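Local coordinates for protein H127A/Y244A mutant of alginate lyase AlyC3 in complex with dimannuronate (Psychromonas sp., PDB 7C8F) that cleaves alginate as a family PL7 polysaccharide lyase in its native form, and is held here as a doubly substituted mutant with dimannuronate bound, at residues B[26-40]-B[71-83]. Sequence-based numbering, arbitrary orientation.
With BEM (beta-D-mannopyranuronic acid), chain D; MLI (malonate ion), chain F.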
ATOM      1  N   GLU B  26     -13.727 -19.295 -14.922  1.00 13.41           N
ATOM      2  CA  GLU B  26     -12.977 -18.147 -14.443  1.00 15.27           C
ATOM      3  C   GLU B  26     -12.400 -18.326 -13.047  1.00 13.64           C
ATOM      4  O   GLU B  26     -11.813 -17.443 -12.515  1.00 15.82           O
ATOM      5  CB  GLU B  26     -13.903 -16.928 -14.422  1.00 18.16           C
ATOM      6  CG  GLU B  26     -14.329 -16.396 -15.793  1.00 16.98           C
ATOM      7  CD  GLU B  26     -13.216 -15.686 -16.506  1.00 29.16           C
ATOM      8  OE1 GLU B  26     -12.597 -14.840 -15.896  1.00 31.67           O
ATOM      9  OE2 GLU B  26     -12.954 -15.977 -17.662  1.00 24.90           O
ATOM     10  N   SER B  27     -12.587 -19.506 -12.499  1.00 15.05           N
ATOM     11  CA  SER B  27     -12.208 -19.785 -11.137  1.00 15.10           C
ATOM     12  C   SER B  27     -11.526 -21.101 -10.857  1.00 13.96           C
ATOM     13  O   SER B  27     -11.320 -21.889 -11.724  1.00 14.57           O
ATOM     14  CB  SER B  27     -13.484 -19.809 -10.265  1.00 15.33           C
ATOM     15  OG  SER B  27     -14.323 -18.715 -10.466  1.00 15.25           O
ATOM     16  N   GLU B  28     -11.193 -21.286  -9.593  1.00 13.61           N
ATOM     17  CA  GLU B  28     -10.693 -22.535  -9.060  1.00 13.86           C
ATOM     18  C   GLU B  28     -11.508 -22.857  -7.815  1.00 15.57           C
ATOM     19  O   GLU B  28     -12.166 -22.014  -7.340  1.00 15.02           O
ATOM     20  CB  GLU B  28      -9.195 -22.534  -8.759  1.00 16.75           C
ATOM     21  CG  GLU B  28      -8.743 -21.562  -7.700  1.00 16.09           C
ATOM     22  CD  GLU B  28      -7.240 -21.528  -7.587  1.00 20.51           C
ATOM     23  OE1 GLU B  28      -6.585 -21.438  -8.612  1.00 20.76           O
ATOM     24  OE2 GLU B  28      -6.769 -21.604  -6.470  1.00 24.40           O
ATOM     25  N   LEU B  29     -11.440 -24.084  -7.331  1.00 15.24           N
ATOM     26  CA  LEU B  29     -12.131 -24.509  -6.120  1.00 13.75           C
ATOM     27  C   LEU B  29     -11.110 -24.623  -4.998  1.00 16.43           C
ATOM     28  O   LEU B  29     -10.078 -25.283  -5.158  1.00 16.85           O
ATOM     29  CB  LEU B  29     -12.820 -25.862  -6.326  1.00 17.56           C
ATOM     30  CG  LEU B  29     -13.596 -26.380  -5.112  1.00 18.35           C
ATOM     31  CD1 LEU B  29     -14.815 -25.498  -4.804  1.00 20.08           C
ATOM     32  CD2 LEU B  29     -14.027 -27.829  -5.334  1.00 21.53           C
ATOM     33  N   GLN B  30     -11.374 -23.939  -3.890  1.00 14.64           N
ATOM     34  CA  GLN B  30     -10.521 -23.973  -2.707  1.00 15.33           C
ATOM     35  C   GLN B  30     -11.374 -24.564  -1.597  1.00 16.73           C
ATOM     36  O   GLN B  30     -12.324 -23.927  -1.128  1.00 16.85           O
ATOM     37  CB  GLN B  30     -10.020 -22.566  -2.353  1.00 16.42           C
ATOM     38  CG  GLN B  30      -9.263 -21.910  -3.514  1.00 16.39           C
ATOM     39  CD  GLN B  30      -8.605 -20.581  -3.171  1.00 17.02           C
ATOM     40  OE1 GLN B  30      -8.921 -19.945  -2.158  1.00 21.59           O
ATOM     41  NE2 GLN B  30      -7.678 -20.156  -4.030  1.00 20.42           N
ATOM     42  N   ILE B  31     -11.096 -25.804  -1.256  1.00 16.36           N
ATOM     43  CA  ILE B  31     -11.920 -26.538  -0.330  1.00 17.66           C
ATOM     44  C   ILE B  31     -11.146 -27.326   0.706  1.00 19.29           C
ATOM     45  O   ILE B  31     -10.194 -27.943   0.410  1.00 19.02           O
ATOM     46  CB  ILE B  31     -12.850 -27.465  -1.140  1.00 16.54           C
ATOM     47  CG1 ILE B  31     -13.833 -28.228  -0.274  1.00 20.73           C
ATOM     48  CG2 ILE B  31     -12.060 -28.398  -2.024  1.00 19.15           C
ATOM     49  CD1 ILE B  31     -14.871 -28.927  -1.073  1.00 21.66           C
ATOM     50  N   SER B  32     -11.607 -27.253   1.931  1.00 18.02           N
ATOM     51  CA  SER B  32     -11.007 -27.965   3.009  1.00 19.23           C
ATOM     52  C   SER B  32     -11.426 -29.428   2.993  1.00 23.81           C
ATOM     53  O   SER B  32     -12.458 -29.766   2.538  1.00 22.45           O
ATOM     54  CB  SER B  32     -11.532 -27.371   4.310  1.00 20.90           C
ATOM     55  OG  SER B  32     -11.138 -26.060   4.499  1.00 21.98           O
ATOM     56  N   ASP B  33     -10.556 -30.260   3.528  1.00 22.90           N
ATOM     57  CA  ASP B  33     -10.836 -31.655   3.773  1.00 21.89           C
ATOM     58  C   ASP B  33     -11.473 -31.508   5.164  1.00 20.16           C
ATOM     59  O   ASP B  33     -10.843 -31.122   6.074  1.00 22.65           O
ATOM     60  CB  ASP B  33      -9.546 -32.456   3.824  1.00 21.06           C
ATOM     61  CG  ASP B  33      -9.729 -33.873   4.336  1.00 23.43           C
ATOM     62  OD1 ASP B  33     -10.787 -34.252   4.755  1.00 24.34           O
ATOM     63  OD2 ASP B  33      -8.739 -34.564   4.316  1.00 30.18           O
ATOM     64  N   ALA B  34     -12.754 -31.790   5.242  1.00 23.36           N
ATOM     65  CA  ALA B  34     -13.479 -31.605   6.495  1.00 32.94           C
ATOM     66  C   ALA B  34     -12.844 -32.387   7.637  1.00 37.28           C
ATOM     67  O   ALA B  34     -12.936 -31.970   8.795  1.00 34.15           O
ATOM     68  CB  ALA B  34     -14.949 -31.991   6.320  1.00 31.99           C
ATOM     69  N   GLU B  35     -12.186 -33.508   7.336  1.00 23.03           N
ATOM     70  CA  GLU B  35     -11.561 -34.336   8.359  1.00 23.99           C
ATOM     71  C   GLU B  35     -10.037 -34.311   8.292  1.00 23.40           C
ATOM     72  O   GLU B  35      -9.371 -35.187   8.849  1.00 22.03           O
ATOM     73  CB  GLU B  35     -12.150 -35.746   8.341  1.00 22.81           C
ATOM     74  CG  GLU B  35     -13.597 -35.710   8.816  1.00 30.88           C
ATOM     75  CD  GLU B  35     -14.302 -37.031   8.727  1.00 43.71           C
ATOM     76  OE1 GLU B  35     -13.639 -38.032   8.401  1.00 34.47           O
ATOM     77  OE2 GLU B  35     -15.525 -37.062   8.986  1.00 40.35           O
ATOM     78  N   GLY B  36      -9.500 -33.274   7.696  1.00 23.61           N
ATOM     79  CA  GLY B  36      -8.087 -33.103   7.655  1.00 20.72           C
ATOM     80  C   GLY B  36      -7.650 -32.143   8.758  1.00 21.21           C
ATOM     81  O   GLY B  36      -8.400 -31.790   9.585  1.00 26.76           O
ATOM     82  N   LYS B  37      -6.421 -31.739   8.709  1.00 27.73           N
ATOM     83  CA  LYS B  37      -5.885 -30.815   9.687  1.00 35.42           C
ATOM     84  C   LYS B  37      -6.589 -29.476   9.790  1.00 40.64           C
ATOM     85  O   LYS B  37      -7.258 -29.038   8.895  1.00 29.49           O
ATOM     86  CB  LYS B  37      -4.454 -30.599   9.406  1.00 29.73           C
ATOM     87  CG  LYS B  37      -3.672 -31.871   9.430  1.00 28.05           C
ATOM     88  CD  LYS B  37      -2.261 -31.580   9.785  1.00 42.43           C
ATOM     89  CE  LYS B  37      -1.419 -32.827   9.754  1.00 55.95           C
ATOM     90  NZ  LYS B  37       0.018 -32.513   9.966  1.00 67.72           N
ATOM     91  N   LYS B  38      -6.415 -28.824  10.922  1.00 39.13           N
ATOM     92  CA  LYS B  38      -7.056 -27.541  11.137  1.00 37.06           C
ATOM     93  C   LYS B  38      -6.680 -26.545  10.073  1.00 39.93           C
ATOM     94  O   LYS B  38      -5.538 -26.439   9.668  1.00 29.52           O
ATOM     95  CB  LYS B  38      -6.705 -26.943  12.482  1.00 36.69           C
ATOM     96  CG  LYS B  38      -6.838 -27.864  13.640  1.00 59.06           C
ATOM     97  CD  LYS B  38      -8.252 -28.141  14.069  1.00 63.82           C
ATOM     98  CE  LYS B  38      -8.388 -28.112  15.583  1.00 60.69           C
ATOM     99  NZ  LYS B  38      -7.099 -28.095  16.319  1.00 56.18           N
ATOM    100  N   GLY B  39      -7.702 -25.824   9.644  1.00 38.86           N
ATOM    101  CA  GLY B  39      -7.566 -24.804   8.631  1.00 44.38           C
ATOM    102  C   GLY B  39      -7.033 -25.252   7.286  1.00 58.34           C
ATOM    103  O   GLY B  39      -6.677 -24.421   6.492  1.00 45.57           O
ATOM    104  N   ASN B  40      -6.990 -26.553   7.031  1.00 36.61           N
ATOM    105  CA  ASN B  40      -6.458 -27.078   5.784  1.00 33.88           C
ATOM    106  C   ASN B  40      -7.210 -26.633   4.539  1.00 38.54           C
ATOM    107  O   ASN B  40      -8.356 -26.266   4.634  1.00 31.79           O
ATOM    108  CB  ASN B  40      -6.364 -28.614   5.799  1.00 29.34           C
ATOM    109  CG  ASN B  40      -7.666 -29.295   5.429  1.00 27.53           C
ATOM    110  OD1 ASN B  40      -7.985 -29.462   4.264  1.00 28.18           O
ATOM    111  ND2 ASN B  40      -8.424 -29.651   6.413  1.00 22.87           N
ATOM    112  N   MET B  71     -19.786 -27.213   4.310  1.00 15.39           N
ATOM    113  CA  MET B  71     -18.549 -27.479   5.028  1.00 16.77           C
ATOM    114  C   MET B  71     -18.828 -27.585   6.518  1.00 18.61           C
ATOM    115  O   MET B  71     -19.663 -26.849   7.057  1.00 18.54           O
ATOM    116  CB  MET B  71     -17.503 -26.381   4.782  1.00 17.79           C
ATOM    117  CG  MET B  71     -16.133 -26.643   5.427  1.00 18.60           C
ATOM    118  SD  MET B  71     -15.453 -28.287   5.091  1.00 21.14           S
ATOM    119  CE  MET B  71     -15.538 -28.352   3.297  1.00 21.85           C
ATOM    120  N   LYS B  72     -18.105 -28.452   7.190  1.00 19.82           N
ATOM    121  CA  LYS B  72     -18.173 -28.591   8.638  1.00 18.18           C
ATOM    122  C   LYS B  72     -16.898 -28.143   9.308  1.00 22.09           C
ATOM    123  O   LYS B  72     -15.857 -28.146   8.727  1.00 22.43           O
ATOM    124  CB  LYS B  72     -18.538 -30.020   9.061  1.00 21.16           C
ATOM    125  CG  LYS B  72     -17.560 -31.088   8.682  1.00 23.37           C
ATOM    126  CD  LYS B  72     -17.810 -32.351   9.504  1.00 34.74           C
ATOM    127  CE  LYS B  72     -16.970 -33.515   9.027  1.00 54.76           C
ATOM    128  NZ  LYS B  72     -16.979 -34.705   9.943  1.00 55.48           N
ATOM    129  N   ASN B  73     -17.034 -27.753  10.556  1.00 21.51           N
ATOM    130  CA  ASN B  73     -15.972 -27.334  11.441  1.00 20.61           C
ATOM    131  C   ASN B  73     -15.557 -25.893  11.331  1.00 25.36           C
ATOM    132  O   ASN B  73     -15.629 -25.326  10.314  1.00 23.09           O
ATOM    133  CB  ASN B  73     -14.750 -28.266  11.422  1.00 21.84           C
ATOM    134  CG  ASN B  73     -15.117 -29.718  11.624  1.00 27.20           C
ATOM    135  OD1 ASN B  73     -15.921 -30.055  12.436  1.00 29.58           O
ATOM    136  ND2 ASN B  73     -14.494 -30.566  10.879  1.00 25.71           N
ATOM    137  N   ASP B  74     -15.120 -25.357  12.442  1.00 22.98           N
ATOM    138  CA  ASP B  74     -14.723 -23.995  12.552  1.00 23.39           C
ATOM    139  C   ASP B  74     -13.526 -23.718  11.687  1.00 24.05           C
ATOM    140  O   ASP B  74     -12.636 -24.498  11.648  1.00 25.07           O
ATOM    141  CB  ASP B  74     -14.433 -23.672  14.015  1.00 24.81           C
ATOM    142  CG  ASP B  74     -14.471 -22.200  14.332  1.00 36.45           C
ATOM    143  OD1 ASP B  74     -15.022 -21.444  13.565  1.00 29.09           O
ATOM    144  OD2 ASP B  74     -13.976 -21.810  15.376  1.00 32.73           O
ATOM    145  N   HIS B  75     -13.565 -22.591  10.980  1.00 24.81           N
ATOM    146  CA  HIS B  75     -12.464 -22.085  10.163  1.00 26.52           C
ATOM    147  C   HIS B  75     -12.213 -22.886   8.892  1.00 27.97           C
ATOM    148  O   HIS B  75     -11.234 -22.612   8.183  1.00 30.14           O
ATOM    149  CB  HIS B  75     -11.170 -21.916  10.964  1.00 29.82           C
ATOM    150  CG  HIS B  75     -11.360 -21.163  12.243  1.00 35.03           C
ATOM    151  ND1 HIS B  75     -11.079 -21.709  13.477  1.00 50.22           N
ATOM    152  CD2 HIS B  75     -11.830 -19.916  12.481  1.00 48.26           C
ATOM    153  CE1 HIS B  75     -11.353 -20.823  14.420  1.00 39.41           C
ATOM    154  NE2 HIS B  75     -11.810 -19.727  13.842  1.00 40.93           N
ATOM    155  N   LEU B  76     -13.048 -23.870   8.582  1.00 20.38           N
ATOM    156  CA  LEU B  76     -12.911 -24.563   7.313  1.00 20.27           C
ATOM    157  C   LEU B  76     -13.785 -23.887   6.258  1.00 19.63           C
ATOM    158  O   LEU B  76     -14.728 -23.152   6.570  1.00 20.03           O
ATOM    159  CB  LEU B  76     -13.238 -26.055   7.452  1.00 21.76           C
ATOM    160  CG  LEU B  76     -12.282 -26.864   8.343  1.00 24.14           C
ATOM    161  CD1 LEU B  76     -12.483 -28.369   8.154  1.00 21.34           C
ATOM    162  CD2 LEU B  76     -10.828 -26.493   8.066  1.00 31.18           C
ATOM    163  N   ARG B  77     -13.444 -24.115   4.994  1.00 19.44           N
ATOM    164  CA  ARG B  77     -14.097 -23.356   3.938  1.00 18.98           C
ATOM    165  C   ARG B  77     -14.277 -24.209   2.696  1.00 17.53           C
ATOM    166  O   ARG B  77     -13.665 -25.270   2.536  1.00 19.83           O
ATOM    167  CB  ARG B  77     -13.354 -22.043   3.638  1.00 23.06           C
ATOM    168  CG  ARG B  77     -11.839 -22.143   3.586  1.00 52.15           C
ATOM    169  CD  ARG B  77     -11.160 -20.813   3.955  1.00 33.00           C
ATOM    170  NE  ARG B  77     -11.882 -19.641   3.457  1.00 35.23           N
ATOM    171  CZ  ARG B  77     -12.269 -18.620   4.217  1.00 64.69           C
ATOM    172  NH1 ARG B  77     -11.992 -18.614   5.515  1.00 45.65           N
ATOM    173  NH2 ARG B  77     -12.926 -17.598   3.680  1.00 30.34           N
ATOM    174  N   ASN B  78     -15.127 -23.707   1.804  1.00 15.83           N
ATOM    175  CA  ASN B  78     -15.450 -24.382   0.553  1.00 15.40           C
ATOM    176  C   ASN B  78     -15.928 -23.287  -0.402  1.00 16.53           C
ATOM    177  O   ASN B  78     -17.075 -22.842  -0.309  1.00 16.70           O
ATOM    178  CB  ASN B  78     -16.521 -25.433   0.791  1.00 16.24           C
ATOM    179  CG  ASN B  78     -16.988 -26.087  -0.488  1.00 17.40           C
ATOM    180  OD1 ASN B  78     -16.422 -25.865  -1.557  1.00 17.20           O
ATOM    181  ND2 ASN B  78     -18.028 -26.916  -0.383  1.00 18.27           N
ATOM    182  N   GLU B  79     -15.042 -22.839  -1.286  1.00 14.96           N
ATOM    183  CA  GLU B  79     -15.310 -21.629  -2.043  1.00 15.40           C
ATOM    184  C   GLU B  79     -14.789 -21.732  -3.461  1.00 14.80           C
ATOM    185  O   GLU B  79     -13.714 -22.291  -3.705  1.00 16.77           O
ATOM    186  CB  GLU B  79     -14.610 -20.413  -1.408  1.00 16.67           C
ATOM    187  CG  GLU B  79     -15.144 -20.036  -0.032  1.00 19.05           C
ATOM    188  CD  GLU B  79     -14.212 -19.110   0.718  1.00 20.38           C
ATOM    189  OE1 GLU B  79     -12.982 -19.363   0.743  1.00 22.57           O
ATOM    190  OE2 GLU B  79     -14.718 -18.121   1.281  1.00 28.68           O
ATOM    191  N   VAL B  80     -15.545 -21.169  -4.393  0.78 13.61           N
ATOM    192  CA  VAL B  80     -15.029 -20.867  -5.722  0.78 14.04           C
ATOM    193  C   VAL B  80     -14.288 -19.537  -5.644  0.78 13.68           C
ATOM    194  O   VAL B  80     -14.819 -18.549  -5.117  0.78 14.46           O
ATOM    195  CB  VAL B  80     -16.179 -20.807  -6.740  0.78 17.61           C
ATOM    196  CG1 VAL B  80     -15.753 -20.098  -8.003  0.78 24.58           C
ATOM    197  CG2 VAL B  80     -16.684 -22.219  -7.072  0.78 15.60           C
ATOM    198  N   ARG B  81     -13.057 -19.511  -6.155  1.00 12.99           N
ATOM    199  CA  ARG B  81     -12.164 -18.355  -6.094  1.00 12.53           C
ATOM    200  C   ARG B  81     -11.958 -17.878  -7.524  1.00 14.90           C
ATOM    201  O   ARG B  81     -11.326 -18.575  -8.326  1.00 13.83           O
ATOM    202  CB  ARG B  81     -10.841 -18.727  -5.415  1.00 12.87           C
ATOM    203  CG  ARG B  81      -9.890 -17.561  -5.119  1.00 13.41           C
ATOM    204  CD  ARG B  81      -8.983 -17.207  -6.306  1.00 14.75           C
ATOM    205  NE  ARG B  81      -7.765 -16.516  -5.855  1.00 13.90           N
ATOM    206  CZ  ARG B  81      -7.273 -15.390  -6.360  1.00 12.37           C
ATOM    207  NH1 ARG B  81      -6.137 -14.885  -5.862  1.00 13.53           N
ATOM    208  NH2 ARG B  81      -7.857 -14.780  -7.389  1.00 14.23           N
ATOM    209  N   VAL B  82     -12.534 -16.729  -7.861  1.00 12.01           N
ATOM    210  CA  VAL B  82     -12.403 -16.179  -9.206  1.00 12.73           C
ATOM    211  C   VAL B  82     -10.963 -15.724  -9.408  1.00 13.53           C
ATOM    212  O   VAL B  82     -10.394 -15.017  -8.573  1.00 13.63           O
ATOM    213  CB  VAL B  82     -13.417 -15.043  -9.429  1.00 12.87           C
ATOM    214  CG1 VAL B  82     -13.318 -14.495 -10.842  1.00 14.73           C
ATOM    215  CG2 VAL B  82     -14.854 -15.533  -9.142  1.00 14.18           C
ATOM    216  N   HIS B  83     -10.357 -16.140 -10.528  1.00 14.46           N
ATOM    217  CA  HIS B  83      -8.907 -16.013 -10.688  1.00 12.80           C
ATOM    218  C   HIS B  83      -8.408 -14.581 -10.831  1.00 13.85           C
ATOM    219  O   HIS B  83      -7.266 -14.297 -10.449  1.00 15.93           O
ATOM    220  CB  HIS B  83      -8.448 -16.838 -11.882  1.00 13.57           C
ATOM    221  CG  HIS B  83      -8.270 -18.283 -11.559  1.00 16.68           C
ATOM    222  ND1 HIS B  83      -8.727 -19.297 -12.375  1.00 18.91           N
ATOM    223  CD2 HIS B  83      -7.660 -18.883 -10.509  1.00 17.86           C
ATOM    224  CE1 HIS B  83      -8.396 -20.462 -11.843  1.00 17.49           C
ATOM    225  NE2 HIS B  83      -7.747 -20.239 -10.714  1.00 18.09           N
TER
HETATM  226  C1  BEM D   1      -7.149 -15.934   5.594  1.00 66.32           C
HETATM  227  C2  BEM D   1      -6.543 -14.771   6.357  1.00 61.16           C
HETATM  228  O2  BEM D   1      -6.537 -13.609   5.548  1.00 66.96           O
HETATM  229  C3  BEM D   1      -7.305 -14.538   7.636  1.00 61.22           C
HETATM  230  O3  BEM D   1      -6.844 -13.389   8.275  1.00 30.16           O
HETATM  231  C4  BEM D   1      -8.803 -14.440   7.388  1.00 85.78           C
HETATM  232  O4  BEM D   1      -9.462 -14.553   8.646  1.00 35.99           O
HETATM  233  C5  BEM D   1      -9.269 -15.583   6.518  1.00 77.57           C
HETATM  234  O5  BEM D   1      -8.508 -15.732   5.344  1.00 52.11           O
HETATM  235  C6  BEM D   1     -10.650 -15.249   6.114  1.00 69.73           C
HETATM  236  O6B BEM D   1     -10.826 -14.736   5.009  1.00 87.93           O
HETATM  237  O6A BEM D   1     -11.569 -15.656   6.804  1.00 69.20           O
HETATM  238  O1  BEM D   1      -6.558 -16.068   4.314  1.00 61.65           O
HETATM  239  C1  MLI F 301      -4.885 -17.567  -1.869  1.00 29.06           C
HETATM  240  C2  MLI F 301      -4.653 -19.050  -1.865  1.00 30.38           C
HETATM  241  C3  MLI F 301      -5.395 -17.096  -3.196  1.00 27.79           C
HETATM  242  O6  MLI F 301      -5.230 -19.719  -1.029  1.00 30.90           O
HETATM  243  O7  MLI F 301      -3.914 -19.577  -2.665  1.00 31.03           O
HETATM  244  O8  MLI F 301      -6.405 -17.587  -3.639  1.00 27.22           O
HETATM  245  O9  MLI F 301      -4.749 -16.261  -3.723  1.00 27.11           O
HETATM  246  O   HOH W   1     -10.013 -20.192   0.213  1.00 30.53           O
HETATM  247  O   HOH W   2     -11.726 -21.738   0.525  1.00 38.77           O
HETATM  248  O   HOH W   3     -10.270 -26.125  11.356  1.00 36.70           O
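Ser32 meets Arg77 twice: its N donates to Arg77 O at 2.9 Å, and its OG receives Arg77 N at 3.1 Å while donating to Asn40 O. In the neighbouring loops, Lys72 NZ forms a salt bridge with Glu35 OE2 at 2.9 Å. At the far end of the pairing, His83 NE2 reaches Glu28 OE1 at 2.7 Å. That oxygen lies in the ring plane, yet the carboxylate stands nearly perpendicular to the imidazole (88°); CG of Glu28, lodged between backbone N and carbonyl carbon (chi1 63°), puts the acid beside the ring. Between these ends, strands 27-31 and 77-82 run antiparallel in one of the two large sheets of the PL7 beta-jelly roll. Leu29, Ile31, Asn78 and Val80 share one face; Gln30, Glu79 and Arg81 lie on the other. Gln30 NE2 bonds Glu28 OE2 and O8 of a malonate ion, probably from the crystallisation liquor, which Arg81 NE also binds. Arg77 extends to the mannuronate, NH1 lying 3.3 Å from BEM O6A. A leucine in place of Arg77 would probably leave the sugar carboxylate without this cationic mate. Behind it, Glu79 holds Arg77 side-on, OE1 to NE and OE2 to NH2, and OE1 also salt-bridges Lys239.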